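Local coordinates for ribosome-binding factor A (Thermus thermophilus, PDB 2DYJ), which assists late maturation of the 30S ribosomal subunit and is required for efficient processing of 16S rRNA, at residues E66-V70 with L82-F87; F29-A35 with V47-F52; E55-L59 with F87-R91. All blocks are in the same frame, centred on the assembly; numbering follows the deposited sequence.

Contact 1 of 3, residues E66-V70 with L82-F87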
ATOM      1  N   GLU A  66       3.618   6.144   5.476  1.00 11.34           N
ATOM      2  CA  GLU A  66       3.261   6.527   4.105  1.00 14.85           C
ATOM      3  C   GLU A  66       4.354   7.229   3.324  1.00 15.15           C
ATOM      4  O   GLU A  66       4.586   6.906   2.169  1.00 10.74           O
ATOM      5  CB  GLU A  66       1.969   7.376   4.081  1.00 14.84           C
ATOM      6  CG  GLU A  66       1.309   7.496   2.687  1.00 15.13           C
ATOM      7  CD  GLU A  66       1.731   8.731   1.881  1.00 16.03           C
ATOM      8  OE1 GLU A  66       1.305   8.841   0.710  1.00 16.95           O
ATOM      9  OE2 GLU A  66       2.476   9.590   2.394  1.00 15.38           O
ATOM     10  N   ARG A  67       5.037   8.180   3.938  1.00 18.61           N
ATOM     11  CA  ARG A  67       6.075   8.875   3.190  1.00 17.33           C
ATOM     12  C   ARG A  67       7.250   7.989   2.821  1.00 16.58           C
ATOM     13  O   ARG A  67       7.736   8.069   1.691  1.00 19.16           O
ATOM     14  CB  ARG A  67       6.524  10.130   3.939  1.00 15.11           C
ATOM     15  CG  ARG A  67       5.423  11.179   3.957  1.00 24.29           C
ATOM     16  CD  ARG A  67       5.975  12.548   4.280  1.00 29.21           C
ATOM     17  NE  ARG A  67       4.989  13.578   3.982  1.00 32.02           N
ATOM     18  CZ  ARG A  67       5.203  14.876   4.140  1.00 39.64           C
ATOM     19  NH1 ARG A  67       6.378  15.301   4.594  1.00 33.34           N
ATOM     20  NH2 ARG A  67       4.240  15.744   3.850  1.00 35.87           N
ATOM     21  N   ARG A  68       7.682   7.129   3.748  1.00 17.54           N
ATOM     22  CA  ARG A  68       8.793   6.208   3.490  1.00 16.62           C
ATOM     23  C   ARG A  68       8.378   5.170   2.453  1.00 17.14           C
ATOM     24  O   ARG A  68       9.188   4.729   1.640  1.00 12.48           O
ATOM     25  CB  ARG A  68       9.210   5.478   4.778  1.00 19.21           C
ATOM     26  CG  ARG A  68       9.483   6.398   5.958  1.00 33.49           C
ATOM     27  CD  ARG A  68       9.281   5.662   7.289  1.00 42.05           C
ATOM     28  NE  ARG A  68       9.181   6.596   8.407  1.00 51.90           N
ATOM     29  CZ  ARG A  68       8.519   6.357   9.537  1.00 54.40           C
ATOM     30  NH1 ARG A  68       7.884   5.200   9.710  1.00 45.23           N
ATOM     31  NH2 ARG A  68       8.487   7.283  10.492  1.00 53.00           N
ATOM     32  N   LEU A  69       7.112   4.767   2.464  1.00 12.52           N
ATOM     33  CA  LEU A  69       6.664   3.771   1.497  1.00  9.49           C
ATOM     34  C   LEU A  69       6.569   4.368   0.102  1.00 12.00           C
ATOM     35  O   LEU A  69       6.908   3.697  -0.883  1.00 11.85           O
ATOM     36  CB  LEU A  69       5.301   3.184   1.900  1.00 10.10           C
ATOM     37  CG  LEU A  69       5.321   2.190   3.061  1.00 12.05           C
ATOM     38  CD1 LEU A  69       3.884   1.828   3.484  1.00 10.08           C
ATOM     39  CD2 LEU A  69       6.080   0.946   2.637  1.00 17.67           C
ATOM     40  N   VAL A  70       6.127   5.626  -0.002  1.00  6.64           N
ATOM     41  CA  VAL A  70       6.036   6.231  -1.322  1.00 11.46           C
ATOM     42  C   VAL A  70       7.455   6.428  -1.873  1.00 16.06           C
ATOM     43  O   VAL A  70       7.702   6.247  -3.068  1.00 13.14           O
ATOM     44  CB  VAL A  70       5.249   7.562  -1.280  1.00 14.17           C
ATOM     45  CG1 VAL A  70       5.359   8.292  -2.614  1.00 14.58           C
ATOM     46  CG2 VAL A  70       3.757   7.254  -1.013  1.00  7.64           C
ATOM     47  N   LEU A  82       4.539   9.746  -8.033  1.00 21.00           N
ATOM     48  CA  LEU A  82       3.921   8.556  -7.449  1.00 19.42           C
ATOM     49  C   LEU A  82       2.617   8.906  -6.724  1.00 20.19           C
ATOM     50  O   LEU A  82       2.462  10.001  -6.206  1.00 17.49           O
ATOM     51  CB  LEU A  82       4.881   7.881  -6.459  1.00 20.78           C
ATOM     52  CG  LEU A  82       5.973   6.951  -7.008  1.00 23.59           C
ATOM     53  CD1 LEU A  82       5.323   5.723  -7.623  1.00 25.36           C
ATOM     54  CD2 LEU A  82       6.816   7.685  -8.042  1.00 24.50           C
ATOM     55  N   PRO A  83       1.657   7.976  -6.692  1.00 17.57           N
ATOM     56  CA  PRO A  83       0.419   8.320  -5.990  1.00 15.78           C
ATOM     57  C   PRO A  83       0.655   8.320  -4.492  1.00 16.81           C
ATOM     58  O   PRO A  83       1.622   7.713  -4.003  1.00 15.08           O
ATOM     59  CB  PRO A  83      -0.533   7.206  -6.401  1.00 13.78           C
ATOM     60  CG  PRO A  83       0.368   6.038  -6.604  1.00 21.99           C
ATOM     61  CD  PRO A  83       1.575   6.633  -7.299  1.00 20.46           C
ATOM     62  N   ARG A  84      -0.203   9.014  -3.755  1.00 11.53           N
ATOM     63  CA  ARG A  84      -0.072   9.003  -2.307  1.00 15.09           C
ATOM     64  C   ARG A  84      -0.887   7.791  -1.913  1.00 14.63           C
ATOM     65  O   ARG A  84      -1.733   7.356  -2.684  1.00 14.95           O
ATOM     66  CB  ARG A  84      -0.630  10.283  -1.681  1.00 12.74           C
ATOM     67  CG  ARG A  84       0.093  11.538  -2.170  1.00 15.35           C
ATOM     68  CD  ARG A  84       1.615  11.336  -2.272  1.00 11.03           C
ATOM     69  NE  ARG A  84       2.237  10.982  -0.993  1.00 10.84           N
ATOM     70  CZ  ARG A  84       3.533  11.190  -0.731  1.00 23.80           C
ATOM     71  NH1 ARG A  84       4.310  11.740  -1.659  1.00 18.82           N
ATOM     72  NH2 ARG A  84       4.060  10.857   0.444  1.00 16.96           N
ATOM     73  N   LEU A  85      -0.641   7.242  -0.727  1.00 13.88           N
ATOM     74  CA  LEU A  85      -1.319   6.017  -0.308  1.00 11.23           C
ATOM     75  C   LEU A  85      -2.392   6.178   0.755  1.00 11.69           C
ATOM     76  O   LEU A  85      -2.200   6.904   1.724  1.00  9.35           O
ATOM     77  CB  LEU A  85      -0.281   5.033   0.219  1.00  9.61           C
ATOM     78  CG  LEU A  85       0.970   4.973  -0.680  1.00 15.22           C
ATOM     79  CD1 LEU A  85       2.107   4.166  -0.003  1.00 13.80           C
ATOM     80  CD2 LEU A  85       0.573   4.320  -2.002  1.00 11.19           C
ATOM     81  N   GLU A  86      -3.509   5.474   0.567  1.00 10.27           N
ATOM     82  CA  GLU A  86      -4.598   5.484   1.534  1.00 11.51           C
ATOM     83  C   GLU A  86      -4.730   4.021   1.958  1.00 11.53           C
ATOM     84  O   GLU A  86      -4.858   3.147   1.102  1.00 12.26           O
ATOM     85  CB  GLU A  86      -5.886   5.960   0.864  1.00 15.95           C
ATOM     86  CG  GLU A  86      -7.092   5.909   1.774  1.00 17.15           C
ATOM     87  CD  GLU A  86      -8.394   6.118   1.023  1.00 22.51           C
ATOM     88  OE1 GLU A  86      -8.421   5.879  -0.206  1.00 17.18           O
ATOM     89  OE2 GLU A  86      -9.392   6.500   1.670  1.00 21.79           O
ATOM     90  N   PHE A  87      -4.686   3.744   3.263  1.00 10.41           N
ATOM     91  CA  PHE A  87      -4.767   2.360   3.711  1.00 10.40           C
ATOM     92  C   PHE A  87      -6.136   2.028   4.273  1.00 12.69           C
ATOM     93  O   PHE A  87      -6.637   2.722   5.158  1.00 10.43           O
ATOM     94  CB  PHE A  87      -3.683   2.103   4.736  1.00 12.75           C
ATOM     95  CG  PHE A  87      -2.302   2.340   4.182  1.00  9.51           C
ATOM     96  CD1 PHE A  87      -1.677   1.368   3.418  1.00  8.10           C
ATOM     97  CD2 PHE A  87      -1.652   3.558   4.405  1.00 11.53           C
ATOM     98  CE1 PHE A  87      -0.394   1.601   2.869  1.00 13.86           C
ATOM     99  CE2 PHE A  87      -0.371   3.805   3.864  1.00  9.25           C
ATOM    100  CZ  PHE A  87       0.250   2.819   3.098  1.00 14.16           C
TER

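Contact 2 of 3, residues F29-A35 with V47-F52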
ATOM      1  N   PHE A  29       3.122  -7.268  11.569  1.00 16.04           N
ATOM      2  CA  PHE A  29       3.512  -8.680  11.482  1.00 15.60           C
ATOM      3  C   PHE A  29       2.377  -9.510  10.859  1.00 20.11           C
ATOM      4  O   PHE A  29       1.224  -9.412  11.275  1.00 13.70           O
ATOM      5  CB  PHE A  29       3.882  -9.217  12.873  1.00 18.81           C
ATOM      6  CG  PHE A  29       4.291 -10.672  12.877  1.00 27.96           C
ATOM      7  CD1 PHE A  29       5.206 -11.156  11.941  1.00 32.11           C
ATOM      8  CD2 PHE A  29       3.746 -11.560  13.798  1.00 34.11           C
ATOM      9  CE1 PHE A  29       5.572 -12.508  11.922  1.00 38.46           C
ATOM     10  CE2 PHE A  29       4.106 -12.918  13.789  1.00 26.69           C
ATOM     11  CZ  PHE A  29       5.016 -13.390  12.852  1.00 32.14           C
ATOM     12  N   LEU A  30       2.721 -10.295   9.839  1.00 16.53           N
ATOM     13  CA  LEU A  30       1.786 -11.152   9.115  1.00 16.86           C
ATOM     14  C   LEU A  30       0.736 -10.425   8.286  1.00 20.06           C
ATOM     15  O   LEU A  30      -0.194 -11.051   7.762  1.00 18.33           O
ATOM     16  CB  LEU A  30       1.079 -12.114  10.070  1.00 17.72           C
ATOM     17  CG  LEU A  30       2.019 -13.044  10.834  1.00 20.71           C
ATOM     18  CD1 LEU A  30       1.187 -14.082  11.597  1.00 19.67           C
ATOM     19  CD2 LEU A  30       2.974 -13.722   9.852  1.00 22.15           C
ATOM     20  N   LEU A  31       0.869  -9.113   8.166  1.00 12.45           N
ATOM     21  CA  LEU A  31      -0.084  -8.352   7.360  1.00 18.90           C
ATOM     22  C   LEU A  31       0.140  -8.642   5.885  1.00 22.63           C
ATOM     23  O   LEU A  31       1.288  -8.773   5.440  1.00 23.37           O
ATOM     24  CB  LEU A  31       0.091  -6.845   7.578  1.00 18.29           C
ATOM     25  CG  LEU A  31      -0.829  -5.978   6.712  1.00 22.68           C
ATOM     26  CD1 LEU A  31      -1.390  -4.848   7.554  1.00 20.66           C
ATOM     27  CD2 LEU A  31      -0.087  -5.450   5.484  1.00 15.83           C
ATOM     28  N   THR A  32      -0.951  -8.727   5.128  1.00 17.01           N
ATOM     29  CA  THR A  32      -0.861  -8.944   3.688  1.00 18.27           C
ATOM     30  C   THR A  32      -1.677  -7.909   2.916  1.00 16.31           C
ATOM     31  O   THR A  32      -2.664  -7.355   3.412  1.00 14.65           O
ATOM     32  CB  THR A  32      -1.346 -10.351   3.274  1.00 19.94           C
ATOM     33  OG1 THR A  32      -2.701 -10.529   3.693  1.00 20.85           O
ATOM     34  CG2 THR A  32      -0.456 -11.430   3.884  1.00 23.52           C
ATOM     35  N   VAL A  33      -1.260  -7.647   1.689  1.00 16.95           N
ATOM     36  CA  VAL A  33      -1.965  -6.701   0.847  1.00 14.30           C
ATOM     37  C   VAL A  33      -2.916  -7.492  -0.044  1.00 19.76           C
ATOM     38  O   VAL A  33      -2.489  -8.328  -0.832  1.00 24.17           O
ATOM     39  CB  VAL A  33      -0.974  -5.910  -0.007  1.00 17.51           C
ATOM     40  CG1 VAL A  33      -1.732  -4.980  -0.945  1.00 17.40           C
ATOM     41  CG2 VAL A  33      -0.036  -5.117   0.909  1.00 17.15           C
ATOM     42  N   GLU A  34      -4.208  -7.236   0.085  1.00 20.60           N
ATOM     43  CA  GLU A  34      -5.181  -7.980  -0.707  1.00 24.47           C
ATOM     44  C   GLU A  34      -5.419  -7.363  -2.075  1.00 23.02           C
ATOM     45  O   GLU A  34      -5.708  -8.071  -3.044  1.00 24.08           O
ATOM     46  CB  GLU A  34      -6.523  -8.077   0.026  1.00 26.54           C
ATOM     47  CG  GLU A  34      -7.601  -8.763  -0.823  1.00 42.91           C
ATOM     48  CD  GLU A  34      -8.983  -8.187  -0.601  1.00 46.16           C
ATOM     49  OE1 GLU A  34      -9.882  -8.465  -1.424  1.00 47.56           O
ATOM     50  OE2 GLU A  34      -9.171  -7.459   0.395  1.00 52.62           O
ATOM     51  N   ALA A  35      -5.307  -6.046  -2.169  1.00 19.26           N
ATOM     52  CA  ALA A  35      -5.548  -5.401  -3.454  1.00 17.12           C
ATOM     53  C   ALA A  35      -5.230  -3.921  -3.364  1.00 16.92           C
ATOM     54  O   ALA A  35      -5.035  -3.397  -2.278  1.00 15.48           O
ATOM     55  CB  ALA A  35      -7.011  -5.596  -3.840  1.00 22.43           C
ATOM     56  N   VAL A  47      -5.022   1.137  -0.804  1.00  9.92           N
ATOM     57  CA  VAL A  47      -4.349  -0.132  -0.523  1.00 11.39           C
ATOM     58  C   VAL A  47      -5.165  -0.886   0.508  1.00  8.21           C
ATOM     59  O   VAL A  47      -5.332  -0.418   1.624  1.00 11.94           O
ATOM     60  CB  VAL A  47      -2.940   0.145   0.049  1.00 12.01           C
ATOM     61  CG1 VAL A  47      -2.182  -1.170   0.245  1.00 12.96           C
ATOM     62  CG2 VAL A  47      -2.158   1.097  -0.890  1.00 12.29           C
ATOM     63  N   TYR A  48      -5.688  -2.044   0.119  1.00 16.57           N
ATOM     64  CA  TYR A  48      -6.542  -2.847   1.001  1.00 15.16           C
ATOM     65  C   TYR A  48      -5.727  -3.957   1.654  1.00 14.35           C
ATOM     66  O   TYR A  48      -5.145  -4.797   0.977  1.00 14.92           O
ATOM     67  CB  TYR A  48      -7.695  -3.409   0.173  1.00 13.14           C
ATOM     68  CG  TYR A  48      -8.500  -2.323  -0.515  1.00 14.08           C
ATOM     69  CD1 TYR A  48      -9.539  -1.659   0.143  1.00 11.25           C
ATOM     70  CD2 TYR A  48      -8.162  -1.896  -1.799  1.00 12.47           C
ATOM     71  CE1 TYR A  48     -10.209  -0.588  -0.467  1.00 15.83           C
ATOM     72  CE2 TYR A  48      -8.828  -0.835  -2.412  1.00 12.99           C
ATOM     73  CZ  TYR A  48      -9.843  -0.187  -1.746  1.00 16.83           C
ATOM     74  OH  TYR A  48     -10.480   0.858  -2.373  1.00 16.37           O
ATOM     75  N   VAL A  49      -5.699  -3.967   2.983  1.00 13.04           N
ATOM     76  CA  VAL A  49      -4.874  -4.936   3.685  1.00 13.20           C
ATOM     77  C   VAL A  49      -5.582  -5.843   4.682  1.00 17.36           C
ATOM     78  O   VAL A  49      -6.624  -5.484   5.237  1.00 17.03           O
ATOM     79  CB  VAL A  49      -3.753  -4.204   4.448  1.00 18.00           C
ATOM     80  CG1 VAL A  49      -2.899  -3.428   3.476  1.00 15.04           C
ATOM     81  CG2 VAL A  49      -4.362  -3.243   5.483  1.00 13.86           C
ATOM     82  N   GLU A  50      -4.991  -7.014   4.904  1.00 17.81           N
ATOM     83  CA  GLU A  50      -5.517  -7.968   5.885  1.00 19.78           C
ATOM     84  C   GLU A  50      -4.522  -8.004   7.049  1.00 15.83           C
ATOM     85  O   GLU A  50      -3.389  -8.471   6.898  1.00 14.34           O
ATOM     86  CB  GLU A  50      -5.648  -9.378   5.288  1.00 17.11           C
ATOM     87  CG  GLU A  50      -5.993 -10.457   6.357  1.00 22.17           C
ATOM     88  CD  GLU A  50      -5.893 -11.902   5.849  1.00 29.35           C
ATOM     89  OE1 GLU A  50      -5.255 -12.132   4.805  1.00 32.03           O
ATOM     90  OE2 GLU A  50      -6.438 -12.821   6.508  1.00 31.10           O
ATOM     91  N   ALA A  51      -4.931  -7.493   8.202  1.00 16.01           N
ATOM     92  CA  ALA A  51      -4.054  -7.488   9.367  1.00 18.47           C
ATOM     93  C   ALA A  51      -4.262  -8.757  10.164  1.00 22.51           C
ATOM     94  O   ALA A  51      -5.352  -9.324  10.184  1.00 21.29           O
ATOM     95  CB  ALA A  51      -4.336  -6.271  10.252  1.00 17.62           C
ATOM     96  N   PHE A  52      -3.202  -9.201  10.826  1.00 20.35           N
ATOM     97  CA  PHE A  52      -3.272 -10.395  11.647  1.00 22.48           C
ATOM     98  C   PHE A  52      -4.103 -10.093  12.906  1.00 28.13           C
ATOM     99  O   PHE A  52      -5.076 -10.797  13.217  1.00 29.22           O
ATOM    100  CB  PHE A  52      -1.861 -10.829  12.026  1.00 21.04           C
ATOM    101  CG  PHE A  52      -1.821 -11.999  12.958  1.00 29.51           C
ATOM    102  CD1 PHE A  52      -2.530 -13.160  12.668  1.00 32.27           C
ATOM    103  CD2 PHE A  52      -1.073 -11.943  14.127  1.00 25.74           C
ATOM    104  CE1 PHE A  52      -2.493 -14.252  13.537  1.00 29.83           C
ATOM    105  CE2 PHE A  52      -1.032 -13.027  14.998  1.00 28.66           C
ATOM    106  CZ  PHE A  52      -1.745 -14.181  14.700  1.00 29.23           C
TER
HETATM  107  O   HOH W   1      -0.829  -7.666  10.833  1.00 25.31           O
HETATM  108  O   HOH W   2      -2.947 -11.055   7.289  1.00 32.30           O

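Contact 3 of 3, residues E55-L59 with F87-R91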
ATOM      1  N   GLU A  55      -6.505  -4.534  13.613  1.00 26.53           N
ATOM      2  CA  GLU A  55      -6.552  -3.945  12.280  1.00 26.49           C
ATOM      3  C   GLU A  55      -6.327  -2.432  12.313  1.00 24.11           C
ATOM      4  O   GLU A  55      -5.602  -1.890  11.475  1.00 21.75           O
ATOM      5  CB  GLU A  55      -7.895  -4.285  11.647  1.00 26.58           C
ATOM      6  CG  GLU A  55      -8.276  -3.448  10.463  1.00 28.59           C
ATOM      7  CD  GLU A  55      -9.620  -3.873   9.911  1.00 29.09           C
ATOM      8  OE1 GLU A  55      -9.643  -4.745   9.012  1.00 35.58           O
ATOM      9  OE2 GLU A  55     -10.646  -3.351  10.389  1.00 28.20           O
ATOM     10  N   GLU A  56      -6.937  -1.757  13.287  1.00 20.28           N
ATOM     11  CA  GLU A  56      -6.779  -0.316  13.435  1.00 21.77           C
ATOM     12  C   GLU A  56      -5.304   0.055  13.607  1.00 17.14           C
ATOM     13  O   GLU A  56      -4.835   1.019  12.991  1.00 16.87           O
ATOM     14  CB  GLU A  56      -7.557   0.200  14.655  1.00 30.47           C
ATOM     15  CG  GLU A  56      -9.075   0.278  14.496  1.00 45.52           C
ATOM     16  CD  GLU A  56      -9.771   0.726  15.787  1.00 56.07           C
ATOM     17  OE1 GLU A  56      -9.476   1.844  16.271  1.00 57.26           O
ATOM     18  OE2 GLU A  56     -10.608  -0.042  16.321  1.00 60.93           O
ATOM     19  N   GLY A  57      -4.597  -0.694  14.460  1.00 17.92           N
ATOM     20  CA  GLY A  57      -3.180  -0.433  14.710  1.00 18.29           C
ATOM     21  C   GLY A  57      -2.312  -0.632  13.469  1.00 17.30           C
ATOM     22  O   GLY A  57      -1.332   0.090  13.240  1.00 17.13           O
ATOM     23  N   ALA A  58      -2.669  -1.619  12.652  1.00 15.45           N
ATOM     24  CA  ALA A  58      -1.927  -1.878  11.425  1.00 14.45           C
ATOM     25  C   ALA A  58      -2.135  -0.707  10.469  1.00 15.29           C
ATOM     26  O   ALA A  58      -1.188  -0.220   9.842  1.00 13.22           O
ATOM     27  CB  ALA A  58      -2.415  -3.173  10.774  1.00 14.27           C
ATOM     28  N   LEU A  59      -3.375  -0.246  10.358  1.00 14.38           N
ATOM     29  CA  LEU A  59      -3.670   0.853   9.450  1.00 11.80           C
ATOM     30  C   LEU A  59      -2.933   2.108   9.899  1.00 13.75           C
ATOM     31  O   LEU A  59      -2.485   2.886   9.068  1.00 12.81           O
ATOM     32  CB  LEU A  59      -5.191   1.103   9.371  1.00 15.09           C
ATOM     33  CG  LEU A  59      -6.016  -0.063   8.800  1.00 21.90           C
ATOM     34  CD1 LEU A  59      -7.497   0.286   8.843  1.00 20.01           C
ATOM     35  CD2 LEU A  59      -5.601  -0.354   7.367  1.00 19.10           C
ATOM     36  N   PHE A  87      -4.686   3.744   3.263  1.00 10.41           N
ATOM     37  CA  PHE A  87      -4.767   2.360   3.711  1.00 10.40           C
ATOM     38  C   PHE A  87      -6.136   2.028   4.273  1.00 12.69           C
ATOM     39  O   PHE A  87      -6.637   2.722   5.158  1.00 10.43           O
ATOM     40  CB  PHE A  87      -3.683   2.103   4.736  1.00 12.75           C
ATOM     41  CG  PHE A  87      -2.302   2.340   4.182  1.00  9.51           C
ATOM     42  CD1 PHE A  87      -1.677   1.368   3.418  1.00  8.10           C
ATOM     43  CD2 PHE A  87      -1.652   3.558   4.405  1.00 11.53           C
ATOM     44  CE1 PHE A  87      -0.394   1.601   2.869  1.00 13.86           C
ATOM     45  CE2 PHE A  87      -0.371   3.805   3.864  1.00  9.25           C
ATOM     46  CZ  PHE A  87       0.250   2.819   3.098  1.00 14.16           C
ATOM     47  N   LEU A  88      -6.717   0.952   3.751  1.00 12.06           N
ATOM     48  CA  LEU A  88      -8.055   0.522   4.153  1.00 10.70           C
ATOM     49  C   LEU A  88      -8.102  -0.960   4.499  1.00 11.93           C
ATOM     50  O   LEU A  88      -7.255  -1.741   4.079  1.00 13.26           O
ATOM     51  CB  LEU A  88      -9.042   0.785   3.001  1.00 12.46           C
ATOM     52  CG  LEU A  88      -9.126   2.247   2.518  1.00 13.78           C
ATOM     53  CD1 LEU A  88      -9.809   2.338   1.166  1.00 22.60           C
ATOM     54  CD2 LEU A  88      -9.891   3.070   3.551  1.00 24.16           C
ATOM     55  N   PRO A  89      -9.109  -1.370   5.283  1.00 17.36           N
ATOM     56  CA  PRO A  89      -9.250  -2.781   5.661  1.00 17.82           C
ATOM     57  C   PRO A  89      -9.643  -3.580   4.409  1.00 16.44           C
ATOM     58  O   PRO A  89     -10.283  -3.027   3.498  1.00 16.16           O
ATOM     59  CB  PRO A  89     -10.361  -2.745   6.704  1.00 20.12           C
ATOM     60  CG  PRO A  89     -11.206  -1.585   6.244  1.00 23.66           C
ATOM     61  CD  PRO A  89     -10.156  -0.546   5.910  1.00 18.38           C
ATOM     62  N   TRP A  90      -9.266  -4.861   4.362  1.00 18.88           N
ATOM     63  CA  TRP A  90      -9.563  -5.698   3.199  1.00 20.10           C
ATOM     64  C   TRP A  90     -11.038  -5.804   2.871  1.00 22.08           C
ATOM     65  O   TRP A  90     -11.403  -6.018   1.718  1.00 23.18           O
ATOM     66  CB  TRP A  90      -9.009  -7.123   3.365  1.00 28.11           C
ATOM     67  CG  TRP A  90      -9.805  -8.003   4.307  1.00 37.86           C
ATOM     68  CD1 TRP A  90      -9.682  -8.068   5.667  1.00 41.92           C
ATOM     69  CD2 TRP A  90     -10.849  -8.935   3.954  1.00 40.27           C
ATOM     70  NE1 TRP A  90     -10.579  -8.979   6.182  1.00 45.61           N
ATOM     71  CE2 TRP A  90     -11.307  -9.524   5.156  1.00 44.41           C
ATOM     72  CE3 TRP A  90     -11.436  -9.328   2.739  1.00 43.51           C
ATOM     73  CZ2 TRP A  90     -12.330 -10.489   5.182  1.00 44.43           C
ATOM     74  CZ3 TRP A  90     -12.458 -10.293   2.764  1.00 36.47           C
ATOM     75  CH2 TRP A  90     -12.889 -10.858   3.979  1.00 41.37           C
ATOM     76  N   ARG A  91     -11.896  -5.664   3.868  1.00 20.93           N
ATOM     77  CA  ARG A  91     -13.323  -5.769   3.599  1.00 24.68           C
ATOM     78  C   ARG A  91     -13.808  -4.650   2.679  1.00 25.60           C
ATOM     79  O   ARG A  91     -14.814  -4.787   1.985  1.00 27.70           O
ATOM     80  CB  ARG A  91     -14.106  -5.760   4.906  1.00 23.33           C
ATOM     81  CG  ARG A  91     -13.955  -4.502   5.724  1.00 27.41           C
ATOM     82  CD  ARG A  91     -14.933  -4.496   6.912  1.00 21.50           C
ATOM     83  NE  ARG A  91     -14.839  -3.242   7.649  1.00 21.66           N
ATOM     84  CZ  ARG A  91     -13.891  -2.966   8.538  1.00 18.61           C
ATOM     85  NH1 ARG A  91     -12.960  -3.865   8.817  1.00 21.59           N
ATOM     86  NH2 ARG A  91     -13.858  -1.778   9.120  1.00 18.64           N
TER

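Contact 1 of 3, residues E66-V70 with L82-F87
Leu82 meets the helix from the loop that leads into strand 84-89. Leu82 CB lies 3.9 Å from CG1 of Val70, and the two side chains run past each other in opposite directions. At Pro83 the backbone takes over. The carbonyl O faces CG2 of Val70, is buried by this contact and has no polar partner in the model.

Arg84 carries most of the polar contact. Its chain folds at chi2 and chi3 (-41° and -60°), which curls the guanidinium back to the carboxylate of Glu66. The grip is side-on. Arg84 NH2 gives a nearly straight bond to Glu66 OE2 (2.8 Å), in the guanidinium plane. Arg84 NE reaches Glu66 OE1 at 2.9 Å, tilted out of that plane, on the syn lone pair. CG1 of Val70 covers one guanidinium face, toward its rim.

Leu85 adds a backbone bond. Leu85 N donates to the anti lone pair of Glu66 OE1 at 2.9 Å. Three donor bonds fix the carboxylate, two of them on OE1. The leucine side chain turns to the helix, with Leu85 CG 3.6 Å from Val70 CG2 and Leu85 CD1 against Leu69 CB. Leu16 of helix 5-21 and Leu45 of strand 44-50 also touch this leucine. Phe87 closes the row, its CZ 3.8 Å from Leu69 CD1.

With an alanine in place of Glu66, the Leu85 N-H would probably lose its acceptor, and the Arg84 guanidinium would lose its charge mate and be free to turn. Arg67 NE lies 4.6 Å from Arg84 NH2, so the carboxylate probably also offsets the like charges there. The chemistry is a charged link at the surface beside an apolar seam, which together fasten helix 66-74 to the edge strand of the sheet.

Contact 2 of 3, residues F29-A35 with V47-F52
Thr32 and Glu50 exchange two backbone hydrogen bonds. Glu50 N to Thr32 O measures 2.8 Å, and Thr32 N to Glu50 O 3.0 Å. Farther along, Tyr48 N donates to Ala35 O, while Tyr48 O accepts a 2.8 Å bond from Glu34 N and a weak one from Ala35 N.

Two waters extend the pairing where the segments run on beyond the strands. One accepts from Phe52 N and donates to Phe29 O. The other donates to both Leu30 O and Glu50 O.

Glu34 and Ala35 both face Tyr48, which makes a classic beta bulge in the antiparallel hairpin of strands 32-38 and 44-50. The register shifts by one residue there. The Glu34 carboxylate has its polar partner in Ser93.

Apolar contacts line the face that holds Val33 and Val49, a non-hydrogen-bonded pair. Val33 CG1 lies 4.0 Å from Val47 CG1. Leu31 CG stands anti to its N (chi1 177°), and this lays both methyls against Val49, CD1 being 4.0 Å from Val49 CB. Helices 5-21 and 55-64 cover this face, through Ile20 and Leu62 among others.

The aromatic contact is a CH-pi interaction at the end of the segments. Leu30 CD1 sits 3.8 Å over the centroid of the Phe52 ring, only 8° off its normal. The Leu30 and Phe52 side chains lie side by side and point the same way.

Contact 3 of 3, residues E55-L59 with F87-R91
Glu55 reaches from the first turn of helix 55-64 to Arg91. Its chain is extended, with CG anti to the backbone N. This stretches the carboxylate over to the 3-10 turn just past the C-terminal end of strand 84-89. NH1 of Arg91 donates to the syn lone pair of Glu55 OE2 at 2.8 Å, and the N-H...O angle is 166°. The acceptor lies close to the guanidinium plane, at its edge. The carboxylate plane itself is turned 37° from the guanidinium, so the two flat groups are not coplanar. They form a salt bridge through a single nitrogen.

Pro89 lies between the charged and the apolar parts. Pro89 CG stands 3.7 Å above one face of the Arg91 guanidinium, over the centre. Pro89 CB comes within 3.1 Å of Glu55 OE1. The proline ring thus backs the arginine while the glutamate meets the arginine at the edge.

Leu59 sits one turn on from Glu55 and crosses Pro89 at about a right angle. Leu59 CD1 lies 4.0 Å from Pro89 CD. The other methyl, Leu59 CD2, rests over the strand backbone, 3.9 Å from Leu88 C, and meets Phe87 CB at 4.1 Å. Val49 of strand 44-50 also touches Leu59.

The helix and strand segments run nearly antiparallel, at 165°, with axes 8.9 Å apart. This is helix-on-sheet packing in an alpha+beta fold. Strand 44-50, helices 55-64 and 66-74 and the parallel neighbour strand 84-89 form a beta-alpha-alpha-beta connection, consistent with the KH-type domain (type II order) of the RbfA family.

All three contacts meet on one sheet, in which strand 44-50 lies between strands 32-38 and 84-89. Contact 2 joins the first two strands. Contacts 1 and 3 place successive helices, 66-74 and 55-64, on strand 84-89, and they share Phe87. Their centres are about 15 Å apart. Contact 2 lies about 7 Å from contact 3, centre to centre. Backbone pairs tie them: Val47 O to Leu88 N and Val49 N to Leu88 O, both 2.9 Å and probable hydrogen bonds. Contact 1 is about 15 Å from contact 2, centre to centre, but still touches it. Glu86 O lies 2.8 Å from Val47 N, a probable hydrogen bond, and Phe87 CD1 3.8 Å from Val47 CB.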